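Local structure of putative aspartate aminotransferase (Thermus thermophilus, 1IUG) at residues 261-266 with 332-337; 305-310 with 338-343. The protein is a pyridoxal-phosphate-dependent enzyme of the class-V aminotransferase family that probably moves amino groups between amino acids such as aspartate and 2-oxo acids. One frame throughout, in Å; residues are numbered along the deposited sequence.

Contact 1. Residues 261-266 with 332-337; sequences NALLYG and YEALGV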
ATOM      1  N   ASN A 261      20.865   0.376  21.353  1.00 27.19           N
ATOM      2  CA  ASN A 261      19.763   0.915  22.133  1.00 27.70           C
ATOM      3  C   ASN A 261      20.167   1.089  23.594  1.00 29.00           C
ATOM      4  O   ASN A 261      19.802   2.081  24.231  1.00 28.82           O
ATOM      5  CB  ASN A 261      18.535   0.009  22.031  1.00 27.53           C
ATOM      6  CG  ASN A 261      17.252   0.738  22.368  1.00 27.31           C
ATOM      7  OD1 ASN A 261      16.930   1.757  21.757  1.00 28.22           O
ATOM      8  ND2 ASN A 261      16.510   0.221  23.340  1.00 27.01           N
ATOM      9  N   ALA A 262      20.929   0.124  24.111  1.00 29.61           N
ATOM     10  CA  ALA A 262      21.405   0.166  25.490  1.00 31.15           C
ATOM     11  C   ALA A 262      22.355   1.353  25.648  1.00 32.31           C
ATOM     12  O   ALA A 262      22.467   1.938  26.727  1.00 33.22           O
ATOM     13  CB  ALA A 262      22.114  -1.129  25.841  1.00 29.95           C
ATOM     14  N   LEU A 263      23.030   1.697  24.554  1.00 33.62           N
ATOM     15  CA  LEU A 263      23.959   2.822  24.528  1.00 33.37           C
ATOM     16  C   LEU A 263      23.185   4.120  24.772  1.00 32.73           C
ATOM     17  O   LEU A 263      23.651   4.998  25.500  1.00 33.12           O
ATOM     18  CB  LEU A 263      24.673   2.879  23.174  1.00 33.80           C
ATOM     19  CG  LEU A 263      25.718   3.977  22.969  1.00 35.08           C
ATOM     20  CD1 LEU A 263      26.905   3.749  23.901  1.00 36.06           C
ATOM     21  CD2 LEU A 263      26.171   3.986  21.519  1.00 35.18           C
ATOM     22  N   LEU A 264      21.997   4.224  24.175  1.00 31.45           N
ATOM     23  CA  LEU A 264      21.150   5.407  24.329  1.00 31.09           C
ATOM     24  C   LEU A 264      20.601   5.533  25.749  1.00 30.98           C
ATOM     25  O   LEU A 264      20.559   6.630  26.306  1.00 31.91           O
ATOM     26  CB  LEU A 264      19.999   5.382  23.323  1.00 30.48           C
ATOM     27  CG  LEU A 264      20.384   5.424  21.842  1.00 30.85           C
ATOM     28  CD1 LEU A 264      19.130   5.341  20.987  1.00 29.10           C
ATOM     29  CD2 LEU A 264      21.168   6.687  21.539  1.00 29.14           C
ATOM     30  N   TYR A 265      20.167   4.414  26.324  1.00 30.20           N
ATOM     31  CA  TYR A 265      19.649   4.414  27.689  1.00 30.76           C
ATOM     32  C   TYR A 265      20.761   4.729  28.679  1.00 31.63           C
ATOM     33  O   TYR A 265      20.524   5.384  29.692  1.00 32.17           O
ATOM     34  CB  TYR A 265      19.001   3.073  28.038  1.00 28.13           C
ATOM     35  CG  TYR A 265      17.537   2.984  27.655  1.00 26.85           C
ATOM     36  CD1 TYR A 265      17.092   2.031  26.742  1.00 24.31           C
ATOM     37  CD2 TYR A 265      16.594   3.848  28.222  1.00 25.81           C
ATOM     38  CE1 TYR A 265      15.751   1.933  26.402  1.00 23.78           C
ATOM     39  CE2 TYR A 265      15.245   3.761  27.888  1.00 24.31           C
ATOM     40  CZ  TYR A 265      14.832   2.801  26.976  1.00 24.95           C
ATOM     41  OH  TYR A 265      13.502   2.709  26.630  1.00 25.69           O
ATOM     42  N   GLY A 266      21.977   4.284  28.365  1.00 32.28           N
ATOM     43  CA  GLY A 266      23.112   4.543  29.235  1.00 33.16           C
ATOM     44  C   GLY A 266      23.385   6.034  29.352  1.00 34.43           C
ATOM     45  O   GLY A 266      23.563   6.555  30.450  1.00 34.69           O
ATOM     46  N   TYR A 332      30.041   2.743  15.062  1.00 28.13           N
ATOM     47  CA  TYR A 332      30.573   4.092  15.219  1.00 28.66           C
ATOM     48  C   TYR A 332      29.634   5.264  14.984  1.00 28.49           C
ATOM     49  O   TYR A 332      29.831   6.341  15.550  1.00 27.45           O
ATOM     50  CB  TYR A 332      31.875   4.197  14.431  1.00 27.07           C
ATOM     51  CG  TYR A 332      32.768   3.041  14.816  1.00 29.03           C
ATOM     52  CD1 TYR A 332      32.906   1.930  13.979  1.00 28.29           C
ATOM     53  CD2 TYR A 332      33.365   2.993  16.079  1.00 25.96           C
ATOM     54  CE1 TYR A 332      33.602   0.801  14.392  1.00 27.88           C
ATOM     55  CE2 TYR A 332      34.063   1.869  16.503  1.00 27.29           C
ATOM     56  CZ  TYR A 332      34.176   0.777  15.656  1.00 28.81           C
ATOM     57  OH  TYR A 332      34.846  -0.345  16.076  1.00 26.93           O
ATOM     58  N   GLU A 333      28.601   5.055  14.177  1.00 27.34           N
ATOM     59  CA  GLU A 333      27.628   6.112  13.944  1.00 28.33           C
ATOM     60  C   GLU A 333      26.795   6.232  15.217  1.00 27.18           C
ATOM     61  O   GLU A 333      26.397   7.329  15.610  1.00 27.22           O
ATOM     62  CB  GLU A 333      26.758   5.785  12.729  1.00 27.15           C
ATOM     63  CG  GLU A 333      27.510   5.947  11.420  1.00 28.44           C
ATOM     64  CD  GLU A 333      26.764   5.396  10.224  1.00 30.54           C
ATOM     65  OE1 GLU A 333      26.753   6.072   9.182  1.00 32.42           O
ATOM     66  OE2 GLU A 333      26.205   4.282  10.312  1.00 31.56           O
ATOM     67  N   ALA A 334      26.587   5.099  15.883  1.00 27.86           N
ATOM     68  CA  ALA A 334      25.835   5.057  17.133  1.00 27.87           C
ATOM     69  C   ALA A 334      26.610   5.819  18.208  1.00 28.57           C
ATOM     70  O   ALA A 334      26.027   6.607  18.954  1.00 28.60           O
ATOM     71  CB  ALA A 334      25.602   3.616  17.565  1.00 28.10           C
ATOM     72  N   LEU A 335      27.924   5.594  18.275  1.00 27.63           N
ATOM     73  CA  LEU A 335      28.772   6.292  19.244  1.00 28.77           C
ATOM     74  C   LEU A 335      28.691   7.798  18.994  1.00 29.18           C
ATOM     75  O   LEU A 335      28.736   8.601  19.926  1.00 30.56           O
ATOM     76  CB  LEU A 335      30.229   5.823  19.145  1.00 28.87           C
ATOM     77  CG  LEU A 335      30.617   4.454  19.714  1.00 30.68           C
ATOM     78  CD1 LEU A 335      32.114   4.208  19.507  1.00 31.03           C
ATOM     79  CD2 LEU A 335      30.286   4.390  21.196  1.00 30.61           C
ATOM     80  N   GLY A 336      28.551   8.171  17.725  1.00 29.28           N
ATOM     81  CA  GLY A 336      28.434   9.574  17.369  1.00 29.64           C
ATOM     82  C   GLY A 336      27.125  10.153  17.875  1.00 30.19           C
ATOM     83  O   GLY A 336      27.091  11.291  18.347  1.00 30.11           O
ATOM     84  N   VAL A 337      26.051   9.366  17.775  1.00 30.02           N
ATOM     85  CA  VAL A 337      24.726   9.780  18.235  1.00 30.12           C
ATOM     86  C   VAL A 337      24.764   9.951  19.754  1.00 31.44           C
ATOM     87  O   VAL A 337      24.146  10.869  20.301  1.00 29.83           O
ATOM     88  CB  VAL A 337      23.629   8.730  17.870  1.00 29.43           C
ATOM     89  CG1 VAL A 337      22.281   9.163  18.412  1.00 29.20           C
ATOM     90  CG2 VAL A 337      23.538   8.559  16.368  1.00 30.67           C
TER
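Leu263 reaches from helix 250-270 to the backbone of helix 331-348 and ends against Ala334 and Leu335. One methyl does this work. CD2 of Leu263 lies 3.7 Å from the carbonyl O of Ala334 and 4.0 Å from its CB. The same methyl also meets Leu335, with Leu263 CD2 4.1 Å from Leu335 CD2. CG of Leu263 stands anti to the backbone N (chi1 -178°), which carries the branch straight out from its own helix toward helix 331-348. Leu335 starts in another way. Its CA-CB bond points away from helix 250-270, but its end comes nearer, and CD2 closes over the exposed margin of the contact. Trp259, one turn before Leu263, also packs on Ala334 and Leu335.

Leu264 makes the second, more buried touch. Its CD2 comes to 4.1 Å from CG1 of Val337, and the two branched side chains cross at a slant. CG of Leu264 is anti to the carbonyl carbon (chi1 -63°), and the end of the side chain leans toward the other helix. Leu325, in a loop, touches Leu264, Ala334 and Val337 and backs this inner side.

The two short helical segments run nearly parallel, 16° apart, with axes 9.9 Å from each other at closest approach. Ala334 is small, and its CB points toward helix 250-270 and meets the CD2 of Leu263. The polar side chains Asn261 and Tyr265 bond elsewhere: Asn261 ND2 to the O of Val284 and Tyr265 OH to the N of Ala286, linking the helix to strand 285-288 or the residue just before it. What joins the two helices here is van der Waals packing of methyls against other methyls and against the backbone of Ala334, and the fit depends on it and not on directional bonds.

Contact 2. Residues 305-310 with 338-343; sequences RGAVIA and AGMFRE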
ATOM      1  N   ARG A 305      21.150  20.114  15.584  1.00 42.81           N
ATOM      2  CA  ARG A 305      22.293  19.210  15.429  1.00 41.99           C
ATOM      3  C   ARG A 305      22.080  18.382  14.155  1.00 40.70           C
ATOM      4  O   ARG A 305      22.909  17.542  13.808  1.00 40.52           O
ATOM      5  CB  ARG A 305      22.397  18.242  16.616  1.00 43.50           C
ATOM      6  CG  ARG A 305      22.386  18.855  18.008  1.00 46.95           C
ATOM      7  CD  ARG A 305      23.530  19.817  18.238  1.00 49.06           C
ATOM      8  NE  ARG A 305      23.839  19.971  19.662  1.00 51.07           N
ATOM      9  CZ  ARG A 305      23.109  20.670  20.529  1.00 50.68           C
ATOM     10  NH1 ARG A 305      22.006  21.293  20.139  1.00 50.74           N
ATOM     11  NH2 ARG A 305      23.499  20.765  21.792  1.00 51.29           N
ATOM     12  N   GLY A 306      20.934  18.583  13.504  1.00 40.91           N
ATOM     13  CA  GLY A 306      20.614  17.861  12.281  1.00 39.37           C
ATOM     14  C   GLY A 306      19.937  16.514  12.481  1.00 38.65           C
ATOM     15  O   GLY A 306      19.994  15.653  11.600  1.00 38.27           O
ATOM     16  N   ALA A 307      19.269  16.333  13.617  1.00 38.07           N
ATOM     17  CA  ALA A 307      18.595  15.070  13.911  1.00 36.01           C
ATOM     18  C   ALA A 307      17.090  15.215  14.097  1.00 34.63           C
ATOM     19  O   ALA A 307      16.602  16.246  14.559  1.00 35.18           O
ATOM     20  CB  ALA A 307      19.214  14.417  15.146  1.00 34.01           C
ATOM     21  N   VAL A 308      16.362  14.166  13.728  1.00 34.14           N
ATOM     22  CA  VAL A 308      14.910  14.142  13.865  1.00 33.61           C
ATOM     23  C   VAL A 308      14.557  13.107  14.923  1.00 32.89           C
ATOM     24  O   VAL A 308      14.973  11.945  14.830  1.00 30.60           O
ATOM     25  CB  VAL A 308      14.205  13.761  12.537  1.00 34.35           C
ATOM     26  CG1 VAL A 308      12.693  13.826  12.710  1.00 33.41           C
ATOM     27  CG2 VAL A 308      14.653  14.688  11.407  1.00 34.84           C
ATOM     28  N   ILE A 309      13.805  13.542  15.932  1.00 32.04           N
ATOM     29  CA  ILE A 309      13.385  12.673  17.025  1.00 31.00           C
ATOM     30  C   ILE A 309      11.861  12.603  17.097  1.00 32.42           C
ATOM     31  O   ILE A 309      11.164  13.296  16.355  1.00 33.18           O
ATOM     32  CB  ILE A 309      13.934  13.173  18.382  1.00 30.95           C
ATOM     33  CG1 ILE A 309      13.285  14.511  18.760  1.00 28.08           C
ATOM     34  CG2 ILE A 309      15.457  13.318  18.305  1.00 27.64           C
ATOM     35  CD1 ILE A 309      13.571  14.950  20.175  1.00 28.49           C
ATOM     36  N   ALA A 310      11.342  11.762  17.986  1.00 32.73           N
ATOM     37  CA  ALA A 310       9.900  11.622  18.133  1.00 33.47           C
ATOM     38  C   ALA A 310       9.442  11.939  19.552  1.00 33.80           C
ATOM     39  O   ALA A 310      10.231  11.895  20.495  1.00 31.21           O
ATOM     40  CB  ALA A 310       9.461  10.218  17.730  1.00 33.94           C
ATOM     41  N   ALA A 338      25.490   9.055  20.424  1.00 32.27           N
ATOM     42  CA  ALA A 338      25.637   9.099  21.876  1.00 33.33           C
ATOM     43  C   ALA A 338      26.276  10.426  22.284  1.00 33.82           C
ATOM     44  O   ALA A 338      25.897  11.023  23.295  1.00 36.16           O
ATOM     45  CB  ALA A 338      26.495   7.928  22.355  1.00 33.01           C
ATOM     46  N   GLY A 339      27.242  10.880  21.488  1.00 33.35           N
ATOM     47  CA  GLY A 339      27.909  12.138  21.763  1.00 33.40           C
ATOM     48  C   GLY A 339      26.954  13.302  21.571  1.00 33.76           C
ATOM     49  O   GLY A 339      26.979  14.268  22.337  1.00 33.81           O
ATOM     50  N   MET A 340      26.113  13.202  20.544  1.00 34.21           N
ATOM     51  CA  MET A 340      25.123  14.231  20.239  1.00 34.34           C
ATOM     52  C   MET A 340      24.112  14.304  21.378  1.00 34.37           C
ATOM     53  O   MET A 340      23.648  15.384  21.743  1.00 33.94           O
ATOM     54  CB  MET A 340      24.385  13.895  18.942  1.00 34.56           C
ATOM     55  CG  MET A 340      23.353  14.939  18.528  1.00 34.09           C
ATOM     56  SD  MET A 340      22.179  14.326  17.309  1.00 35.64           S
ATOM     57  CE  MET A 340      23.232  14.194  15.859  1.00 35.77           C
ATOM     58  N   PHE A 341      23.758  13.136  21.908  1.00 34.42           N
ATOM     59  CA  PHE A 341      22.812  13.038  23.007  1.00 35.66           C
ATOM     60  C   PHE A 341      23.445  13.701  24.237  1.00 35.89           C
ATOM     61  O   PHE A 341      22.774  14.437  24.952  1.00 33.43           O
ATOM     62  CB  PHE A 341      22.463  11.564  23.265  1.00 34.67           C
ATOM     63  CG  PHE A 341      21.262  11.358  24.155  1.00 35.02           C
ATOM     64  CD1 PHE A 341      20.414  12.417  24.481  1.00 33.97           C
ATOM     65  CD2 PHE A 341      20.988  10.098  24.681  1.00 35.71           C
ATOM     66  CE1 PHE A 341      19.318  12.225  25.318  1.00 33.15           C
ATOM     67  CE2 PHE A 341      19.888   9.898  25.523  1.00 35.41           C
ATOM     68  CZ  PHE A 341      19.055  10.966  25.841  1.00 33.13           C
ATOM     69  N   ARG A 342      24.745  13.475  24.439  1.00 38.50           N
ATOM     70  CA  ARG A 342      25.476  14.083  25.553  1.00 42.14           C
ATOM     71  C   ARG A 342      25.335  15.599  25.463  1.00 42.13           C
ATOM     72  O   ARG A 342      24.952  16.251  26.427  1.00 41.69           O
ATOM     73  CB  ARG A 342      26.975  13.764  25.485  1.00 46.59           C
ATOM     74  CG  ARG A 342      27.391  12.325  25.711  1.00 52.18           C
ATOM     75  CD  ARG A 342      26.982  11.810  27.077  1.00 57.27           C
ATOM     76  NE  ARG A 342      27.924  10.835  27.640  1.00 61.57           N
ATOM     77  CZ  ARG A 342      28.443   9.789  26.997  1.00 62.83           C
ATOM     78  NH1 ARG A 342      28.138   9.536  25.730  1.00 64.49           N
ATOM     79  NH2 ARG A 342      29.267   8.974  27.641  1.00 65.01           N
ATOM     80  N   GLU A 343      25.643  16.144  24.287  1.00 42.30           N
ATOM     81  CA  GLU A 343      25.574  17.585  24.048  1.00 42.68           C
ATOM     82  C   GLU A 343      24.200  18.193  24.307  1.00 42.43           C
ATOM     83  O   GLU A 343      24.100  19.276  24.880  1.00 41.53           O
ATOM     84  CB  GLU A 343      26.034  17.915  22.626  1.00 42.99           C
ATOM     85  CG  GLU A 343      27.484  17.538  22.352  1.00 44.81           C
ATOM     86  CD  GLU A 343      28.005  18.052  21.016  1.00 45.79           C
ATOM     87  OE1 GLU A 343      27.225  18.664  20.254  1.00 44.54           O
ATOM     88  OE2 GLU A 343      29.206  17.842  20.735  1.00 46.92           O
TER
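Met340 lies against Arg305 and Ala307, where the chain leaves helix 295-303 and enters strand 307-311. This is the close-packed part. SD of Met340 sits 3.7 Å from CB of Ala307. Nearer the backbone, CG of Met340 is 3.9 Å from CB of Arg305, and the two side chains run alongside in opposite senses. CG of Met340 is anti to the backbone N (chi1 -179°). The chain then stays extended to the sulfur and bends at chi3 (-70°), which brings CE to 3.9 Å from the carbonyl O of Arg305. Phe302 of helix 295-303 also touches Met340. With an alanine in place of this methionine, a gap would probably open beside Ala307, and the aliphatic part of Arg305 would lose its apolar neighbour.

The outer side is looser and polar. NE of Arg305 makes a long salt bridge of 3.7 Å to OE1 of Glu343. The carboxylate oxygen lies at the guanidinium edge, in its plane, while the two flat groups are turned 42° from each other. The stronger partner of Arg305 is Glu347, one turn further along helix 331-348, whose OE2 takes NH2 in a salt bridge. Glu343 is exposed, so solvent probably weakens its attraction for the arginine.

Gly306 has a positive phi and closes helix 295-303 with a Schellman motif. Strand 307-311 follows at once. Gly306 and Val308 make backbone hydrogen bonds to Trp3, and Val308 also to Leu5. The contact is a helix-to-strand turn packed against the C-terminal helix, in the small domain of a class-V aminotransferase.

Helix 331-348 serves both contacts. Residues 332-337 meet helix 250-270 in contact 1, and the next residues, 338-343, meet the start of strand 307-311 in contact 2. The centres are about 10 Å apart. The two also touch directly: Leu264 O is 3.4 Å from Phe341 CE2, and Leu263 CD2 is 4.0 Å from Ala338 CB. Contact 1 is nearer the predicted substrate-binding residue, with the side chain of Leu264 about 9 Å from that of Arg322. Contact 2 lies away from the annotated sites, although Ala310 is backbone-bonded to Arg322. On strand 307-311, Val308 packs on Thr29 of the second subunit.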